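PDB 2I7G: monooxygenase from Agrobacterium tumefaciens, which probably catalyses the flavin-dependent oxidation of an organic substrate by molecular oxygen, in the manner of bacterial luciferase-like monooxygenases. Local coordinates for residues Ser99-Leu104 with Glu128-Arg133; Ala208-Met213 with Asp234-Ala239; Gly214-Leu219 with Lys249-Ile254. One frame throughout, in Å; residues are numbered along the deposited sequence. Where two conformers were deposited one is given.

Contact 1 of 3, residues Ser99-Leu104 with Glu128-Arg133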
loop_
_atom_site.group_PDB
_atom_site.type_symbol
_atom_site.label_atom_id
_atom_site.label_comp_id
_atom_site.label_asym_id
_atom_site.label_seq_id
_atom_site.Cartn_x
_atom_site.Cartn_y
_atom_site.Cartn_z
ATOM N N SER B 99 -0.425 3.489 11.236
ATOM C CA SER B 99 -0.836 2.118 11.619
ATOM C C SER B 99 -1.125 2.091 13.151
ATOM O O SER B 99 -0.648 2.951 13.895
ATOM C CB SER B 99 0.233 1.095 11.244
ATOM O OG SER B 99 1.493 1.439 11.794
ATOM N N ALA B 100 -1.884 1.102 13.603
ATOM C CA ALA B 100 -2.249 0.974 15.029
ATOM C C ALA B 100 -2.769 -0.457 15.269
ATOM O O ALA B 100 -3.926 -0.627 15.629
ATOM C CB ALA B 100 -3.352 2.064 15.392
ATOM N N VAL B 101 -1.942 -1.487 15.036
ATOM C CA VAL B 101 -0.470 -1.372 14.895
ATOM C C VAL B 101 -0.013 -2.084 13.631
ATOM O O VAL B 101 -0.783 -2.842 13.008
ATOM C CB VAL B 101 0.294 -2.049 16.103
ATOM C CG1 VAL B 101 -0.230 -1.470 17.407
ATOM C CG2 VAL B 101 0.082 -3.576 16.094
ATOM N N SER B 102 1.212 -1.797 13.241
ATOM C CA SER B 102 1.983 -2.580 12.280
ATOM C C SER B 102 2.600 -3.724 13.105
ATOM O O SER B 102 3.310 -3.464 14.079
ATOM C CB SER B 102 3.093 -1.719 11.692
ATOM O OG SER B 102 2.592 -0.793 10.738
ATOM N N VAL B 103 2.327 -4.983 12.754
ATOM C CA VAL B 103 2.953 -6.116 13.474
ATOM C C VAL B 103 4.350 -6.288 12.838
ATOM O O VAL B 103 4.605 -7.151 11.970
ATOM C CB VAL B 103 2.097 -7.403 13.426
ATOM C CG1 VAL B 103 2.768 -8.517 14.263
ATOM C CG2 VAL B 103 0.664 -7.097 13.965
ATOM N N LEU B 104 5.251 -5.422 13.278
ATOM C CA LEU B 104 6.534 -5.283 12.615
ATOM C C LEU B 104 7.358 -6.601 12.621
ATOM O O LEU B 104 8.064 -6.898 11.634
ATOM C CB LEU B 104 7.311 -4.143 13.281
ATOM C CG LEU B 104 8.674 -3.856 12.653
ATOM C CD1 LEU B 104 8.509 -3.440 11.153
ATOM C CD2 LEU B 104 9.373 -2.740 13.479
ATOM N N GLU B 128 2.670 8.064 9.947
ATOM C CA GLU B 128 3.375 7.532 11.117
ATOM C C GLU B 128 3.214 6.019 11.142
ATOM O O GLU B 128 2.266 5.431 10.526
ATOM C CB GLU B 128 2.798 8.113 12.443
ATOM C CG GLU B 128 2.732 9.625 12.525
ATOM C CD GLU B 128 2.281 10.105 13.881
ATOM O OE1 GLU B 128 1.891 9.252 14.727
ATOM O OE2 GLU B 128 2.301 11.338 14.073
ATOM N N ILE B 129 4.149 5.386 11.848
ATOM C CA ILE B 129 4.103 3.934 12.068
ATOM C C ILE B 129 3.957 3.707 13.573
ATOM O O ILE B 129 4.706 4.307 14.357
ATOM C CB ILE B 129 5.427 3.246 11.595
ATOM C CG1 ILE B 129 5.612 3.432 10.076
ATOM C CG2 ILE B 129 5.393 1.751 12.021
ATOM C CD1 ILE B 129 7.085 3.105 9.580
HETATM N N MSE B 130 2.994 2.868 13.976
HETATM C CA MSE B 130 2.953 2.412 15.372
HETATM C C MSE B 130 3.209 0.917 15.363
HETATM O O MSE B 130 2.390 0.133 14.845
HETATM C CB MSE B 130 1.615 2.756 16.042
HETATM C CG MSE B 130 1.574 2.282 17.476
HETATM SE SE MSE B 130 -0.280 2.371 18.189
HETATM C CE MSE B 130 -0.918 4.041 17.409
ATOM N N ALA B 131 4.384 0.536 15.855
ATOM C CA ALA B 131 4.801 -0.866 15.785
ATOM C C ALA B 131 4.450 -1.567 17.102
ATOM O O ALA B 131 4.675 -1.023 18.200
ATOM C CB ALA B 131 6.269 -0.941 15.542
ATOM N N GLY B 132 3.928 -2.771 17.001
ATOM C CA GLY B 132 3.655 -3.534 18.202
ATOM C C GLY B 132 3.368 -4.995 17.947
ATOM O O GLY B 132 3.398 -5.479 16.808
ATOM N N ARG B 133 3.080 -5.684 19.042
ATOM C CA ARG B 133 2.828 -7.123 19.027
ATOM C C ARG B 133 1.521 -7.476 18.297
ATOM O O ARG B 133 1.464 -8.459 17.554
ATOM C CB ARG B 133 2.848 -7.618 20.482
ATOM C CG ARG B 133 2.573 -9.071 20.685
ATOM C CD ARG B 133 2.667 -9.381 22.200
ATOM N NE ARG B 133 3.508 -10.551 22.334
ATOM C CZ ARG B 133 4.757 -10.545 22.779
ATOM N NH1 ARG B 133 5.420 -11.673 22.780
ATOM N NH2 ARG B 133 5.325 -9.425 23.239
#
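Past Ser99 the backbone leaves regular parallel pairing with strand 127-131 and rejoins it at a single bridge, Ser102 with Ala131. The setting is a TIM barrel, whose strands 96-99 and 127-131 run side by side; a cis peptide joins Ala100 to Val101. A non-prolyl cis peptide near the end of a barrel strand is a recurrent feature of luciferase-like flavin enzymes, where it lies beside the isoalloxazine, so a similar position beside a flavin is plausible here. At the bridge beyond this kink, Ser102 N donates to Met130 O at 2.8 Å, while Gly132 N returns a bond to Ser102 O at 3.1 Å. Next comes Val103, centre of an inverse gamma turn.

Among the side chains, Ser99 does the work of a backbone acceptor. With chi1 at 55° its hydroxyl sits between the backbone N and the carbonyl carbon, and OG receives Met130 N at 3.0 Å with an N-H...O angle of 158°. The same OG is bonded to Ser102 OG at 2.7 Å, a hydroxyl pair that ties the two ends of the kink together. CG2 of Ile129 lies against both hydroxyls. On the other flank selenomethionine Met130 crosses Val101 at about a right angle, with SE 3.9 Å from Val101 CG1; Trp197 and Ala199 of strand 196-200 also touch Met130. Glu128 turns its carboxylate to salt bridges with Arg96 and Arg329. The bend of the Met130 chain at chi3 brings its CE methyl within 3.7 Å of Ala100 CB.

Contact 2 of 3, residues Ala208-Met213 with Asp234-Ala239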
loop_
_atom_site.group_PDB
_atom_site.type_symbol
_atom_site.label_atom_id
_atom_site.label_comp_id
_atom_site.label_asym_id
_atom_site.label_seq_id
_atom_site.Cartn_x
_atom_site.Cartn_y
_atom_site.Cartn_z
ATOM N N ALA B 208 9.668 -0.208 29.347
ATOM C CA ALA B 208 11.026 0.220 29.688
ATOM C C ALA B 208 11.931 0.271 28.473
ATOM O O ALA B 208 12.687 1.207 28.286
ATOM C CB ALA B 208 11.632 -0.700 30.780
ATOM N N ARG B 209 11.827 -0.728 27.615
ATOM C CA ARG B 209 12.661 -0.742 26.432
ATOM C C ARG B 209 12.390 0.498 25.555
ATOM O O ARG B 209 13.341 1.168 25.130
ATOM C CB ARG B 209 12.459 -2.048 25.650
ATOM C CG ARG B 209 13.472 -2.281 24.522
ATOM C CD ARG B 209 14.920 -2.029 24.947
ATOM N NE ARG B 209 15.793 -1.924 23.770
ATOM C CZ ARG B 209 17.039 -1.449 23.786
ATOM N NH1 ARG B 209 17.739 -1.392 22.653
ATOM N NH2 ARG B 209 17.579 -1.005 24.920
ATOM N N ALA B 210 11.116 0.810 25.319
ATOM C CA ALA B 210 10.735 2.006 24.552
ATOM C C ALA B 210 11.354 3.295 25.163
ATOM O O ALA B 210 11.852 4.158 24.444
ATOM C CB ALA B 210 9.224 2.119 24.534
ATOM N N GLY B 211 11.273 3.428 26.476
ATOM C CA GLY B 211 11.846 4.591 27.185
ATOM C C GLY B 211 13.364 4.686 27.040
ATOM O O GLY B 211 13.894 5.753 26.755
ATOM N N ALA B 212 14.044 3.561 27.260
ATOM C CA ALA B 212 15.509 3.463 27.118
ATOM C C ALA B 212 15.979 3.832 25.694
ATOM O O ALA B 212 17.087 4.342 25.511
ATOM C CB ALA B 212 15.972 2.081 27.491
HETATM N N MSE B 213 15.134 3.565 24.701
HETATM C CA MSE B 213 15.392 3.894 23.304
HETATM C C MSE B 213 14.863 5.270 22.900
HETATM O O MSE B 213 15.059 5.702 21.763
HETATM C CB MSE B 213 14.754 2.843 22.413
HETATM C CG MSE B 213 15.421 1.482 22.500
HETATM SE SE MSE B 213 14.503 0.192 21.358
HETATM C CE MSE B 213 12.661 0.490 21.854
ATOM N N ASP B 234 5.501 5.882 34.623
ATOM C CA ASP B 234 6.657 6.064 35.530
ATOM C C ASP B 234 7.863 5.301 35.037
ATOM O O ASP B 234 8.975 5.821 34.980
ATOM C CB ASP B 234 6.373 5.554 36.979
ATOM C CG ASP B 234 5.430 6.446 37.762
ATOM O OD1 ASP B 234 5.048 7.516 37.231
ATOM O OD2 ASP B 234 5.089 6.076 38.940
ATOM N N LEU B 235 7.641 4.033 34.721
ATOM C CA LEU B 235 8.702 3.155 34.307
ATOM C C LEU B 235 9.311 3.586 32.972
ATOM O O LEU B 235 10.528 3.537 32.798
ATOM C CB LEU B 235 8.154 1.753 34.212
ATOM C CG LEU B 235 9.060 0.587 33.897
ATOM C CD1 LEU B 235 10.114 0.417 35.002
ATOM C CD2 LEU B 235 8.138 -0.615 33.833
ATOM N N TYR B 236 8.450 3.990 32.026
ATOM C CA TYR B 236 8.889 4.594 30.760
ATOM C C TYR B 236 9.848 5.783 31.000
ATOM O O TYR B 236 10.948 5.831 30.451
ATOM C CB TYR B 236 7.630 5.073 30.031
ATOM C CG TYR B 236 7.862 5.830 28.771
ATOM C CD1 TYR B 236 8.482 5.224 27.677
ATOM C CD2 TYR B 236 7.455 7.167 28.665
ATOM C CE1 TYR B 236 8.696 5.926 26.465
ATOM C CE2 TYR B 236 7.671 7.888 27.488
ATOM C CZ TYR B 236 8.277 7.254 26.383
ATOM O OH TYR B 236 8.460 7.948 25.213
ATOM N N HIS B 237 9.409 6.745 31.799
ATOM C CA HIS B 237 10.212 7.947 32.061
ATOM C C HIS B 237 11.480 7.623 32.841
ATOM O O HIS B 237 12.525 8.230 32.593
ATOM C CB HIS B 237 9.379 9.017 32.784
ATOM C CG HIS B 237 8.237 9.546 31.962
ATOM N ND1 HIS B 237 8.426 10.212 30.771
ATOM C CD2 HIS B 237 6.899 9.524 32.171
ATOM C CE1 HIS B 237 7.254 10.548 30.264
ATOM N NE2 HIS B 237 6.309 10.138 31.090
ATOM N N GLU B 238 11.394 6.670 33.768
ATOM C CA GLU B 238 12.580 6.284 34.578
ATOM C C GLU B 238 13.607 5.560 33.710
ATOM O O GLU B 238 14.804 5.828 33.803
ATOM C CB GLU B 238 12.156 5.444 35.789
ATOM C CG GLU B 238 13.276 4.908 36.683
ATOM C CD GLU B 238 13.992 5.982 37.508
ATOM O OE1 GLU B 238 13.625 7.187 37.448
ATOM O OE2 GLU B 238 14.933 5.595 38.231
ATOM N N ALA B 239 13.140 4.674 32.828
ATOM C CA ALA B 239 14.033 4.035 31.869
ATOM C C ALA B 239 14.689 5.078 30.983
ATOM O O ALA B 239 15.893 4.989 30.694
ATOM C CB ALA B 239 13.296 3.018 31.046
#
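Two neighbouring helices of the outer layer of the TIM barrel, 204-212 and 230-242, meet here through Gly211 and small alanines on one side and Tyr236 and Ala239 on the other. Over the short segments their axes approach to 7.2 Å and cross at -36°, a close approach made possible by the small residues between them. Gly211 lies where the backbones come nearest, its CA 4.6 Å from the CA of Tyr236.

No hydrogen bond spans the two segments; the contact is van der Waals packing. CB of Ala239, pointing at the facing helix, comes to 3.4 Å from Ala208 O and to 4.1 Å from Ala208 CB, so this methyl rests against both the backbone and the side chain of one residue. Ala208 CB also meets CG of Leu235 at 4.2 Å, toward the outer margin of the interface.

Tyr236 covers the inward side. Its CG is anti to the backbone N (chi1 175°), which carries the ring across to the first helix, and CD1 reaches Gly211 CA at 3.5 Å. Ala210 C stands at the ring edge, 4.0 Å from Tyr236 CE1 and close to the ring plane. Beyond the helix pair, the phenol OH is hydrogen-bonded to Leu215 O, and the ring also packs on Val217, so the tyrosine reaches from the helix layer to the sheet. Successive helices packed side by side outside a parallel barrel, as these two are, are characteristic of the TIM-barrel fold.

Contact 3 of 3, residues Gly214-Leu219 with Lys249-Ile254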
loop_
_atom_site.group_PDB
_atom_site.type_symbol
_atom_site.label_atom_id
_atom_site.label_comp_id
_atom_site.label_asym_id
_atom_site.label_seq_id
_atom_site.Cartn_x
_atom_site.Cartn_y
_atom_site.Cartn_z
ATOM N N GLY B 214 14.178 5.926 23.828
ATOM C CA GLY B 214 13.715 7.285 23.631
ATOM C C GLY B 214 12.641 7.385 22.555
ATOM O O GLY B 214 12.576 8.399 21.868
ATOM N N LEU B 215 11.805 6.347 22.397
ATOM C CA LEU B 215 10.722 6.345 21.401
ATOM C C LEU B 215 9.372 6.644 22.079
ATOM O O LEU B 215 9.197 6.277 23.240
ATOM C CB LEU B 215 10.630 4.976 20.736
ATOM C CG LEU B 215 11.893 4.648 19.908
ATOM C CD1 LEU B 215 11.831 3.208 19.507
ATOM C CD2 LEU B 215 11.883 5.525 18.684
ATOM N N PRO B 216 8.458 7.353 21.396
ATOM C CA PRO B 216 7.113 7.582 21.956
ATOM C C PRO B 216 6.399 6.233 22.137
ATOM O O PRO B 216 6.675 5.275 21.400
ATOM C CB PRO B 216 6.361 8.371 20.856
ATOM C CG PRO B 216 7.385 8.737 19.822
ATOM C CD PRO B 216 8.643 7.977 20.067
ATOM N N VAL B 217 5.538 6.163 23.143
ATOM C CA VAL B 217 4.864 4.918 23.494
ATOM C C VAL B 217 3.355 5.114 23.516
ATOM O O VAL B 217 2.842 6.177 23.936
ATOM C CB VAL B 217 5.342 4.311 24.839
ATOM C CG1 VAL B 217 6.791 3.842 24.710
ATOM C CG2 VAL B 217 5.206 5.321 26.013
ATOM N N ALA B 218 2.637 4.091 23.067
ATOM C CA ALA B 218 1.154 4.122 23.109
ATOM C C ALA B 218 0.711 2.929 23.944
ATOM O O ALA B 218 0.951 1.785 23.554
ATOM C CB ALA B 218 0.577 4.028 21.684
ATOM N N LEU B 219 0.074 3.204 25.071
ATOM C CA LEU B 219 -0.372 2.185 25.995
ATOM C C LEU B 219 -1.844 1.784 25.768
ATOM O O LEU B 219 -2.750 2.626 25.844
ATOM C CB LEU B 219 -0.248 2.751 27.402
ATOM C CG LEU B 219 -0.598 1.809 28.537
ATOM C CD1 LEU B 219 0.218 0.472 28.526
ATOM C CD2 LEU B 219 -0.325 2.607 29.823
ATOM N N LYS B 249 12.087 14.033 23.379
ATOM C CA LYS B 249 11.852 12.887 22.500
ATOM C C LYS B 249 10.552 12.187 22.926
ATOM O O LYS B 249 9.820 11.634 22.099
ATOM C CB LYS B 249 12.996 11.874 22.605
ATOM C CG LYS B 249 14.227 12.192 21.778
ATOM C CD LYS B 249 15.289 11.145 22.032
ATOM C CE LYS B 249 15.999 10.783 20.741
ATOM N NZ LYS B 249 17.070 9.779 20.981
ATOM N N LEU B 250 10.310 12.204 24.231
ATOM C CA LEU B 250 9.351 11.304 24.834
ATOM C C LEU B 250 7.937 11.813 24.582
ATOM O O LEU B 250 7.637 13.008 24.752
ATOM C CB LEU B 250 9.647 11.098 26.317
ATOM C CG LEU B 250 11.112 10.776 26.671
ATOM C CD1 LEU B 250 11.278 10.673 28.176
ATOM C CD2 LEU B 250 11.589 9.513 25.940
ATOM N N ARG B 251 7.078 10.908 24.129
ATOM C CA ARG B 251 5.655 11.199 23.900
ATOM C C ARG B 251 4.897 9.990 24.406
ATOM O O ARG B 251 5.382 8.855 24.296
ATOM C CB ARG B 251 5.329 11.415 22.408
ATOM C CG ARG B 251 6.130 12.510 21.671
ATOM C CD ARG B 251 5.519 13.889 21.875
ATOM N NE ARG B 251 6.283 14.929 21.197
ATOM C CZ ARG B 251 7.273 15.624 21.752
ATOM N NH1 ARG B 251 7.909 16.549 21.044
ATOM N NH2 ARG B 251 7.631 15.401 23.011
ATOM N N THR B 252 3.711 10.222 24.965
ATOM C CA THR B 252 2.888 9.121 25.421
ATOM C C THR B 252 1.479 9.255 24.873
ATOM O O THR B 252 0.932 10.365 24.714
ATOM C CB THR B 252 2.864 9.034 26.973
ATOM O OG1 THR B 252 2.376 10.271 27.499
ATOM C CG2 THR B 252 4.300 8.746 27.557
ATOM N N SER B 253 0.858 8.114 24.622
ATOM C CA SER B 253 -0.527 8.071 24.189
ATOM C C SER B 253 -1.228 7.007 25.043
ATOM O O SER B 253 -0.606 6.017 25.515
ATOM C CB SER B 253 -0.589 7.644 22.695
ATOM O OG SER B 253 -1.933 7.653 22.267
ATOM N N ILE B 254 -2.530 7.183 25.217
ATOM C CA ILE B 254 -3.346 6.057 25.680
ATOM C C ILE B 254 -4.325 5.666 24.574
ATOM O O ILE B 254 -4.902 6.533 23.885
ATOM C CB ILE B 254 -4.035 6.302 27.042
ATOM C CG1 ILE B 254 -5.115 7.404 26.942
ATOM C CG2 ILE B 254 -2.956 6.572 28.174
ATOM C CD1 ILE B 254 -5.881 7.667 28.271
HETATM O O HOH W 1 15.087 7.786 19.573
#
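Val217 and Thr252, Ala218 and Ser253, and Leu219 and Ile254 pair as parallel strands of the barrel, the two ends of a beta-alpha-beta unit whose crossover contains helix 230-242. Three backbone hydrogen bonds, each 2.9 Å long, carry the pairing: Val217 N to Arg251 O, Ser253 N to Val217 O, and Leu219 N to Ser253 O. The last is nearly straight at hydrogen (172°). CA-H...O contacts fill in between, among them Thr252 CA to Val217 O at 3.3 Å.

The van der Waals contacts follow the two sheet faces. CG2 of Val217 and CG2 of Thr252 lie side by side at 3.9 Å on the face covered by Tyr236, whereas Ala218 CB meets Ser253 CB on the other. Just before the strands, Pro216 CB touches Arg251 CB at 3.6 Å, and Lys249 CB packs against the carbonyl oxygen of Gly214, whose positive phi closes a Schellman motif.

Ahead of the strands the polar contacts are looser: a water accepts from Lys249 NZ and bonds only weakly to Gly214 O. Backbone bonding thus fixes the strand register, with the lysine's water-mediated link a minor addition at the margin.

In the fold
Contacts 2 and 3 interlock along the chain: helix 204-212 leads into strand 217-220, which is followed by helix 230-242. Their centres are 9 Å apart, and a probable hydrogen bond of Ala210 O with Leu215 N, at 3.0 Å, joins them. Contact 1 meets contact 3 where Met130 SE lies 4.0 Å from Ala218 CB; contacts 1 and 2 do not touch, their nearest atoms being about 8 Å apart. Contact 1 lies at the C-terminal ends of strands 96-99 and 127-131, the end where TIM barrels carry their active sites, so it probably borders the catalytic pocket; contact 3 pairs the N-terminal starts of its strands. A sulfate, probably from the crystallisation liquor, lies about 3 Å from the Arg133 side chain.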